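Local coordinates for protein periplasmic beta-glucosidase (PDB 6R5T) that probably hydrolyses terminal, non-reducing beta-D-glucosyl residues to release beta-D-glucose, as a periplasmic enzyme of glycoside hydrolase family 3, at residues 231-243 with 275-287. The protein carries 1 engineered substitution. Sequence-based numbering, arbitrary orientation.
Sequences ATANRWLLTDLLR and TRLAIQAGVDMNM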
ATOM      1  N   ALA A 231       3.047  14.544  12.858  1.00 13.98           N
ATOM      2  CA  ALA A 231       4.439  14.888  13.154  1.00 15.04           C
ATOM      3  C   ALA A 231       4.498  16.196  13.974  1.00 13.91           C
ATOM      4  O   ALA A 231       5.320  16.286  14.889  1.00 14.88           O
ATOM      5  CB  ALA A 231       5.227  14.967  11.881  1.00 15.77           C
ATOM      6  N   THR A 232       3.653  17.140  13.620  1.00 13.80           N
ATOM      7  CA  THR A 232       3.640  18.490  14.242  1.00 15.43           C
ATOM      8  C   THR A 232       3.306  18.382  15.725  1.00 16.09           C
ATOM      9  O   THR A 232       3.680  19.320  16.471  1.00 15.77           O
ATOM     10  CB  THR A 232       2.668  19.370  13.479  1.00 16.15           C
ATOM     11  OG1 THR A 232       3.067  19.346  12.115  1.00 20.41           O
ATOM     12  CG2 THR A 232       2.655  20.806  13.983  1.00 18.68           C
ATOM     13  N   ALA A 233       2.612  17.322  16.173  1.00 13.78           N
ATOM     14  CA  ALA A 233       2.249  17.141  17.600  1.00 15.51           C
ATOM     15  C   ALA A 233       2.966  15.954  18.226  1.00 14.07           C
ATOM     16  O   ALA A 233       2.489  15.454  19.261  1.00 16.20           O
ATOM     17  CB  ALA A 233       0.771  16.951  17.736  1.00 16.42           C
ATOM     18  N   ASN A 234       4.030  15.478  17.610  1.00 13.95           N
ATOM     19  CA  ASN A 234       4.632  14.175  17.959  1.00 13.69           C
ATOM     20  C   ASN A 234       5.868  14.398  18.820  1.00 14.45           C
ATOM     21  O   ASN A 234       6.972  14.605  18.280  1.00 14.55           O
ATOM     22  CB  ASN A 234       4.917  13.399  16.679  1.00 12.75           C
ATOM     23  CG  ASN A 234       5.109  11.937  16.970  1.00 15.75           C
ATOM     24  OD1 ASN A 234       5.852  11.596  17.902  1.00 15.21           O
ATOM     25  ND2 ASN A 234       4.512  11.088  16.132  1.00 16.40           N
ATOM     26  N   ARG A 235       5.682  14.420  20.142  1.00 16.00           N
ATOM     27  CA  ARG A 235       6.805  14.700  21.054  1.00 15.77           C
ATOM     28  C   ARG A 235       7.854  13.580  20.998  1.00 15.32           C
ATOM     29  O   ARG A 235       9.058  13.862  21.105  1.00 15.71           O
ATOM     30  CB  ARG A 235       6.284  14.904  22.470  1.00 18.68           C
ATOM     31  CG  ARG A 235       7.344  15.427  23.428  1.00 22.82           C
ATOM     32  CD  ARG A 235       6.728  15.772  24.780  1.00 28.43           C
ATOM     33  NE  ARG A 235       7.826  15.788  25.731  1.00 32.70           N
ATOM     34  CZ  ARG A 235       8.609  16.812  25.992  1.00 43.00           C
ATOM     35  NH1 ARG A 235       8.376  18.001  25.441  1.00 47.66           N
ATOM     36  NH2 ARG A 235       9.611  16.643  26.847  1.00 40.16           N
ATOM     37  N   TRP A 236       7.427  12.357  20.736  1.00 14.85           N
ATOM     38  CA  TRP A 236       8.375  11.244  20.590  1.00 17.18           C
ATOM     39  C   TRP A 236       9.314  11.587  19.429  1.00 16.28           C
ATOM     40  O   TRP A 236      10.552  11.482  19.519  1.00 17.08           O
ATOM     41  CB  TRP A 236       7.614   9.926  20.415  1.00 19.37           C
ATOM     42  CG  TRP A 236       8.562   8.869  19.998  1.00 22.52           C
ATOM     43  CD1 TRP A 236       9.456   8.233  20.824  1.00 25.96           C
ATOM     44  CD2 TRP A 236       8.854   8.456  18.649  1.00 23.97           C
ATOM     45  NE1 TRP A 236      10.260   7.414  20.074  1.00 30.73           N
ATOM     46  CE2 TRP A 236       9.910   7.532  18.747  1.00 26.22           C
ATOM     47  CE3 TRP A 236       8.309   8.744  17.392  1.00 24.24           C
ATOM     48  CZ2 TRP A 236      10.422   6.905  17.614  1.00 31.79           C
ATOM     49  CZ3 TRP A 236       8.818   8.118  16.276  1.00 25.90           C
ATOM     50  CH2 TRP A 236       9.880   7.232  16.388  1.00 27.41           C
ATOM     51  N   LEU A 237       8.740  11.981  18.301  1.00 13.81           N
ATOM     52  CA  LEU A 237       9.572  12.255  17.112  1.00 14.66           C
ATOM     53  C   LEU A 237      10.465  13.478  17.311  1.00 14.31           C
ATOM     54  O   LEU A 237      11.665  13.413  16.956  1.00 14.93           O
ATOM     55  CB  LEU A 237       8.642  12.430  15.910  1.00 16.08           C
ATOM     56  CG  LEU A 237       9.332  12.681  14.584  1.00 17.17           C
ATOM     57  CD1 LEU A 237       9.829  11.397  13.978  1.00 17.61           C
ATOM     58  CD2 LEU A 237       8.391  13.398  13.625  1.00 18.74           C
ATOM     59  N   LEU A 238       9.904  14.591  17.798  1.00 13.82           N
ATOM     60  CA  LEU A 238      10.603  15.883  17.667  1.00 14.37           C
ATOM     61  C   LEU A 238      11.496  16.109  18.882  1.00 15.73           C
ATOM     62  O   LEU A 238      12.399  16.930  18.783  1.00 16.98           O
ATOM     63  CB  LEU A 238       9.571  16.995  17.547  1.00 14.75           C
ATOM     64  CG  LEU A 238       8.680  16.944  16.331  1.00 14.85           C
ATOM     65  CD1 LEU A 238       7.777  18.150  16.376  1.00 15.72           C
ATOM     66  CD2 LEU A 238       9.495  16.889  15.059  1.00 14.45           C
ATOM     67  N   THR A 239      11.173  15.495  19.993  1.00 15.53           N
ATOM     68  CA  THR A 239      11.927  15.682  21.259  1.00 16.47           C
ATOM     69  C   THR A 239      12.710  14.430  21.630  1.00 16.34           C
ATOM     70  O   THR A 239      13.936  14.519  21.645  1.00 17.60           O
ATOM     71  CB  THR A 239      11.020  16.134  22.404  1.00 18.85           C
ATOM     72  OG1 THR A 239      10.421  17.396  22.073  1.00 21.03           O
ATOM     73  CG2 THR A 239      11.835  16.312  23.661  1.00 21.79           C
ATOM     74  N   ASP A 240      12.042  13.309  21.909  1.00 17.14           N
ATOM     75  CA  ASP A 240      12.741  12.083  22.358  1.00 18.27           C
ATOM     76  C   ASP A 240      13.762  11.639  21.297  1.00 17.18           C
ATOM     77  O   ASP A 240      14.921  11.356  21.597  1.00 20.67           O
ATOM     78  CB  ASP A 240      11.737  11.000  22.696  1.00 20.13           C
ATOM     79  CG  ASP A 240      10.804  11.375  23.839  1.00 29.84           C
ATOM     80  OD1 ASP A 240      11.088  12.366  24.526  1.00 35.27           O
ATOM     81  OD2 ASP A 240       9.791  10.698  24.021  1.00 36.81           O
ATOM     82  N   LEU A 241      13.318  11.505  20.044  1.00 15.10           N
ATOM     83  CA  LEU A 241      14.209  11.028  18.993  1.00 16.82           C
ATOM     84  C   LEU A 241      15.130  12.156  18.538  1.00 15.78           C
ATOM     85  O   LEU A 241      16.347  12.026  18.619  1.00 17.60           O
ATOM     86  CB  LEU A 241      13.354  10.499  17.852  1.00 18.22           C
ATOM     87  CG  LEU A 241      14.192  10.000  16.682  1.00 18.73           C
ATOM     88  CD1 LEU A 241      14.996   8.767  17.073  1.00 20.52           C
ATOM     89  CD2 LEU A 241      13.280   9.736  15.490  1.00 20.10           C
ATOM     90  N   LEU A 242      14.580  13.228  17.969  1.00 15.00           N
ATOM     91  CA  LEU A 242      15.429  14.219  17.270  1.00 14.88           C
ATOM     92  C   LEU A 242      16.400  14.897  18.253  1.00 15.44           C
ATOM     93  O   LEU A 242      17.529  15.099  17.882  1.00 16.98           O
ATOM     94  CB  LEU A 242      14.498  15.245  16.630  1.00 16.40           C
ATOM     95  CG  LEU A 242      15.170  16.387  15.879  1.00 15.81           C
ATOM     96  CD1 LEU A 242      16.038  15.878  14.734  1.00 15.35           C
ATOM     97  CD2 LEU A 242      14.120  17.374  15.398  1.00 15.03           C
ATOM     98  N   ARG A 243      15.948  15.260  19.454  1.00 16.90           N
ATOM     99  CA  ARG A 243      16.821  16.018  20.404  1.00 17.79           C
ATOM    100  C   ARG A 243      17.563  15.055  21.314  1.00 17.95           C
ATOM    101  O   ARG A 243      18.798  15.104  21.358  1.00 20.03           O
ATOM    102  CB  ARG A 243      15.977  17.001  21.210  1.00 19.08           C
ATOM    103  CG  ARG A 243      15.176  17.943  20.325  1.00 20.59           C
ATOM    104  CD  ARG A 243      16.013  19.059  19.859  1.00 21.34           C
ATOM    105  NE  ARG A 243      15.213  20.073  19.167  1.00 21.06           N
ATOM    106  CZ  ARG A 243      15.729  21.147  18.594  1.00 21.83           C
ATOM    107  NH1 ARG A 243      17.038  21.378  18.673  1.00 23.94           N
ATOM    108  NH2 ARG A 243      14.943  21.978  17.937  1.00 22.37           N
ATOM    109  N   THR A 275      -1.945  24.889  19.338  1.00 15.23           N
ATOM    110  CA  THR A 275      -0.698  25.615  19.606  1.00 14.64           C
ATOM    111  C   THR A 275       0.064  24.937  20.761  1.00 14.31           C
ATOM    112  O   THR A 275       1.298  24.748  20.690  1.00 15.41           O
ATOM    113  CB  THR A 275      -1.046  27.071  19.959  1.00 14.13           C
ATOM    114  OG1 THR A 275      -1.716  27.668  18.848  1.00 16.19           O
ATOM    115  CG2 THR A 275       0.201  27.838  20.298  1.00 14.13           C
ATOM    116  N   ARG A 276      -0.676  24.561  21.823  1.00 14.74           N
ATOM    117  CA  ARG A 276      -0.064  23.898  22.999  1.00 16.87           C
ATOM    118  C   ARG A 276       0.627  22.589  22.552  1.00 15.79           C
ATOM    119  O   ARG A 276       1.793  22.358  22.890  1.00 15.57           O
ATOM    120  CB  ARG A 276      -1.116  23.625  24.071  1.00 18.87           C
ATOM    121  CG  ARG A 276      -0.474  22.947  25.265  1.00 22.71           C
ATOM    122  CD  ARG A 276      -1.384  22.437  26.364  1.00 30.93           C
ATOM    123  NE  ARG A 276      -2.688  22.046  25.859  1.00 41.00           N
ATOM    124  CZ  ARG A 276      -3.020  20.829  25.440  1.00 45.06           C
ATOM    125  NH1 ARG A 276      -2.142  19.837  25.448  1.00 48.50           N
ATOM    126  NH2 ARG A 276      -4.246  20.626  24.995  1.00 50.84           N
ATOM    127  N   LEU A 277      -0.084  21.808  21.750  1.00 15.43           N
ATOM    128  CA  LEU A 277       0.461  20.496  21.302  1.00 15.42           C
ATOM    129  C   LEU A 277       1.741  20.720  20.500  1.00 14.25           C
ATOM    130  O   LEU A 277       2.709  20.012  20.734  1.00 15.05           O
ATOM    131  CB  LEU A 277      -0.577  19.753  20.477  1.00 16.28           C
ATOM    132  CG  LEU A 277      -1.781  19.244  21.242  1.00 19.35           C
ATOM    133  CD1 LEU A 277      -2.819  18.662  20.299  1.00 21.74           C
ATOM    134  CD2 LEU A 277      -1.366  18.225  22.283  1.00 22.18           C
ATOM    135  N   ALA A 278       1.748  21.663  19.569  1.00 13.68           N
ATOM    136  CA  ALA A 278       2.915  21.867  18.680  1.00 13.73           C
ATOM    137  C   ALA A 278       4.132  22.350  19.478  1.00 13.42           C
ATOM    138  O   ALA A 278       5.211  21.808  19.338  1.00 15.52           O
ATOM    139  CB  ALA A 278       2.552  22.830  17.597  1.00 14.23           C
ATOM    140  N   ILE A 279       3.980  23.357  20.333  1.00 14.77           N
ATOM    141  CA  ILE A 279       5.181  23.913  21.005  1.00 15.85           C
ATOM    142  C   ILE A 279       5.716  22.884  22.002  1.00 15.24           C
ATOM    143  O   ILE A 279       6.939  22.723  22.086  1.00 17.21           O
ATOM    144  CB  ILE A 279       4.932  25.311  21.625  1.00 17.11           C
ATOM    145  CG1 ILE A 279       6.322  25.947  21.842  1.00 20.55           C
ATOM    146  CG2 ILE A 279       4.046  25.218  22.852  1.00 16.92           C
ATOM    147  CD1 ILE A 279       6.376  27.418  22.064  1.00 22.54           C
ATOM    148  N   GLN A 280       4.846  22.151  22.689  1.00 14.29           N
ATOM    149  CA  GLN A 280       5.319  21.169  23.697  1.00 16.70           C
ATOM    150  C   GLN A 280       5.901  19.932  23.002  1.00 16.75           C
ATOM    151  O   GLN A 280       6.824  19.293  23.578  1.00 18.39           O
ATOM    152  CB  GLN A 280       4.215  20.866  24.698  1.00 19.64           C
ATOM    153  CG  GLN A 280       3.875  22.111  25.517  1.00 22.77           C
ATOM    154  CD  GLN A 280       3.359  21.772  26.894  1.00 25.73           C
ATOM    155  OE1 GLN A 280       3.925  22.251  27.907  1.00 29.80           O
ATOM    156  NE2 GLN A 280       2.290  20.987  26.927  1.00 21.57           N
ATOM    157  N   ALA A 281       5.468  19.625  21.789  1.00 15.29           N
ATOM    158  CA  ALA A 281       6.049  18.508  21.039  1.00 16.01           C
ATOM    159  C   ALA A 281       7.472  18.795  20.601  1.00 15.65           C
ATOM    160  O   ALA A 281       8.284  17.863  20.556  1.00 17.20           O
ATOM    161  CB  ALA A 281       5.164  18.148  19.876  1.00 16.06           C
ATOM    162  N   GLY A 282       7.771  20.057  20.359  1.00 15.82           N
ATOM    163  CA  GLY A 282       9.113  20.485  19.958  1.00 15.45           C
ATOM    164  C   GLY A 282       9.148  21.264  18.661  1.00 14.45           C
ATOM    165  O   GLY A 282      10.256  21.374  18.103  1.00 17.57           O
ATOM    166  N   VAL A 283       8.036  21.855  18.223  1.00 14.24           N
ATOM    167  CA  VAL A 283       8.040  22.732  17.024  1.00 14.03           C
ATOM    168  C   VAL A 283       8.433  24.149  17.464  1.00 15.75           C
ATOM    169  O   VAL A 283       7.729  24.697  18.334  1.00 16.78           O
ATOM    170  CB  VAL A 283       6.682  22.727  16.337  1.00 15.48           C
ATOM    171  CG1 VAL A 283       6.667  23.725  15.213  1.00 17.08           C
ATOM    172  CG2 VAL A 283       6.320  21.340  15.837  1.00 15.07           C
ATOM    173  N   ASP A 284       9.532  24.665  16.947  1.00 13.91           N
ATOM    174  CA  ASP A 284      10.052  25.993  17.390  1.00 15.25           C
ATOM    175  C   ASP A 284       9.385  27.123  16.626  1.00 17.11           C
ATOM    176  O   ASP A 284       8.980  28.140  17.242  1.00 17.02           O
ATOM    177  CB  ASP A 284      11.559  26.093  17.205  1.00 15.08           C
ATOM    178  CG  ASP A 284      12.372  25.135  18.035  1.00 16.60           C
ATOM    179  OD1 ASP A 284      11.886  24.645  19.135  1.00 17.69           O
ATOM    180  OD2 ASP A 284      13.495  24.869  17.615  1.00 17.69           O
ATOM    181  N   MET A 285       9.285  26.994  15.319  1.00 16.68           N
ATOM    182  CA  MET A 285       8.897  28.134  14.480  1.00 16.68           C
ATOM    183  C   MET A 285       7.618  27.747  13.741  1.00 18.56           C
ATOM    184  O   MET A 285       7.458  26.581  13.228  1.00 17.43           O
ATOM    185  CB  MET A 285      10.074  28.520  13.583  1.00 17.74           C
ATOM    186  CG  MET A 285       9.756  29.457  12.506  1.00 18.29           C
ATOM    187  SD  MET A 285      11.374  30.119  11.897  1.00 19.94           S
ATOM    188  CE  MET A 285      11.379  31.727  12.717  1.00 18.52           C
ATOM    189  N   ASN A 286       6.682  28.672  13.747  1.00 16.62           N
ATOM    190  CA  ASN A 286       5.299  28.509  13.246  1.00 17.10           C
ATOM    191  C   ASN A 286       5.163  29.168  11.882  1.00 18.11           C
ATOM    192  O   ASN A 286       5.229  30.414  11.783  1.00 17.95           O
ATOM    193  CB  ASN A 286       4.391  29.113  14.311  1.00 19.07           C
ATOM    194  CG  ASN A 286       2.919  29.221  14.005  1.00 20.10           C
ATOM    195  OD1 ASN A 286       2.300  30.202  14.478  1.00 22.06           O
ATOM    196  ND2 ASN A 286       2.362  28.233  13.308  1.00 17.14           N
ATOM    197  N   MET A 287       4.966  28.347  10.855  1.00 18.08           N
ATOM    198  CA  MET A 287       4.857  28.835   9.456  1.00 18.71           C
ATOM    199  C   MET A 287       3.425  29.249   9.149  1.00 19.95           C
ATOM    200  O   MET A 287       2.486  28.406   9.155  1.00 19.95           O
ATOM    201  CB  MET A 287       5.396  27.788   8.475  1.00 19.78           C
ATOM    202  CG  MET A 287       5.484  28.233   7.056  1.00 22.80           C
ATOM    203  SD  MET A 287       6.285  26.861   6.108  1.00 26.85           S
ATOM    204  CE  MET A 287       7.283  27.750   4.924  1.00 27.97           C
TER
HETATM  205  O   HOH W   1      12.406  19.618  18.821  1.00 26.65           O
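R235 and T239 serve the carbonyls that the end of helix 271-281 leaves without helical partners, an instructive case of one helix finishing another. The extended R235 chain, its CG anti to the backbone N (chi1 -170°), carries NH1 to Q280 O at 2.7 Å; the oxygen lies in the guanidinium plane and NH1 sits nearly along the C=O axis, though the N-H...O angle is a bent 144°. One turn on, T239 OG1 donates to A281 O over 2.7 Å, from above the carbonyl plane, while R235 CA-H points at the same oxygen. Helix 271-281 closes in a Schellman motif: G282, with positive phi, lets V283 N return to A278 O at 3.0 Å. In the TIM-barrel-type N-terminal domain, segments 235-243 and 275-281 run near parallel, 19° apart, in helices preceding strands 251-253 and 286-287. Between them one water lies within hydrogen-bonding distance of L238 O and G282 O and accepts from R243 NE at 2.9 Å; T252 OG1 also bonds G282 O. R243 NH2 forms salt bridges to D284 OD2 (3.2 Å) and D316, while NH1 donates to G250 O; R312 holds D284 OD1. Alongside, L238 CD1 packs on V283 CG2 (3.5 Å). T232 O, buried without a hydrogen-bond partner, meets A278 CA-H (CA at 3.5 Å) and the V283 CG2 methyl.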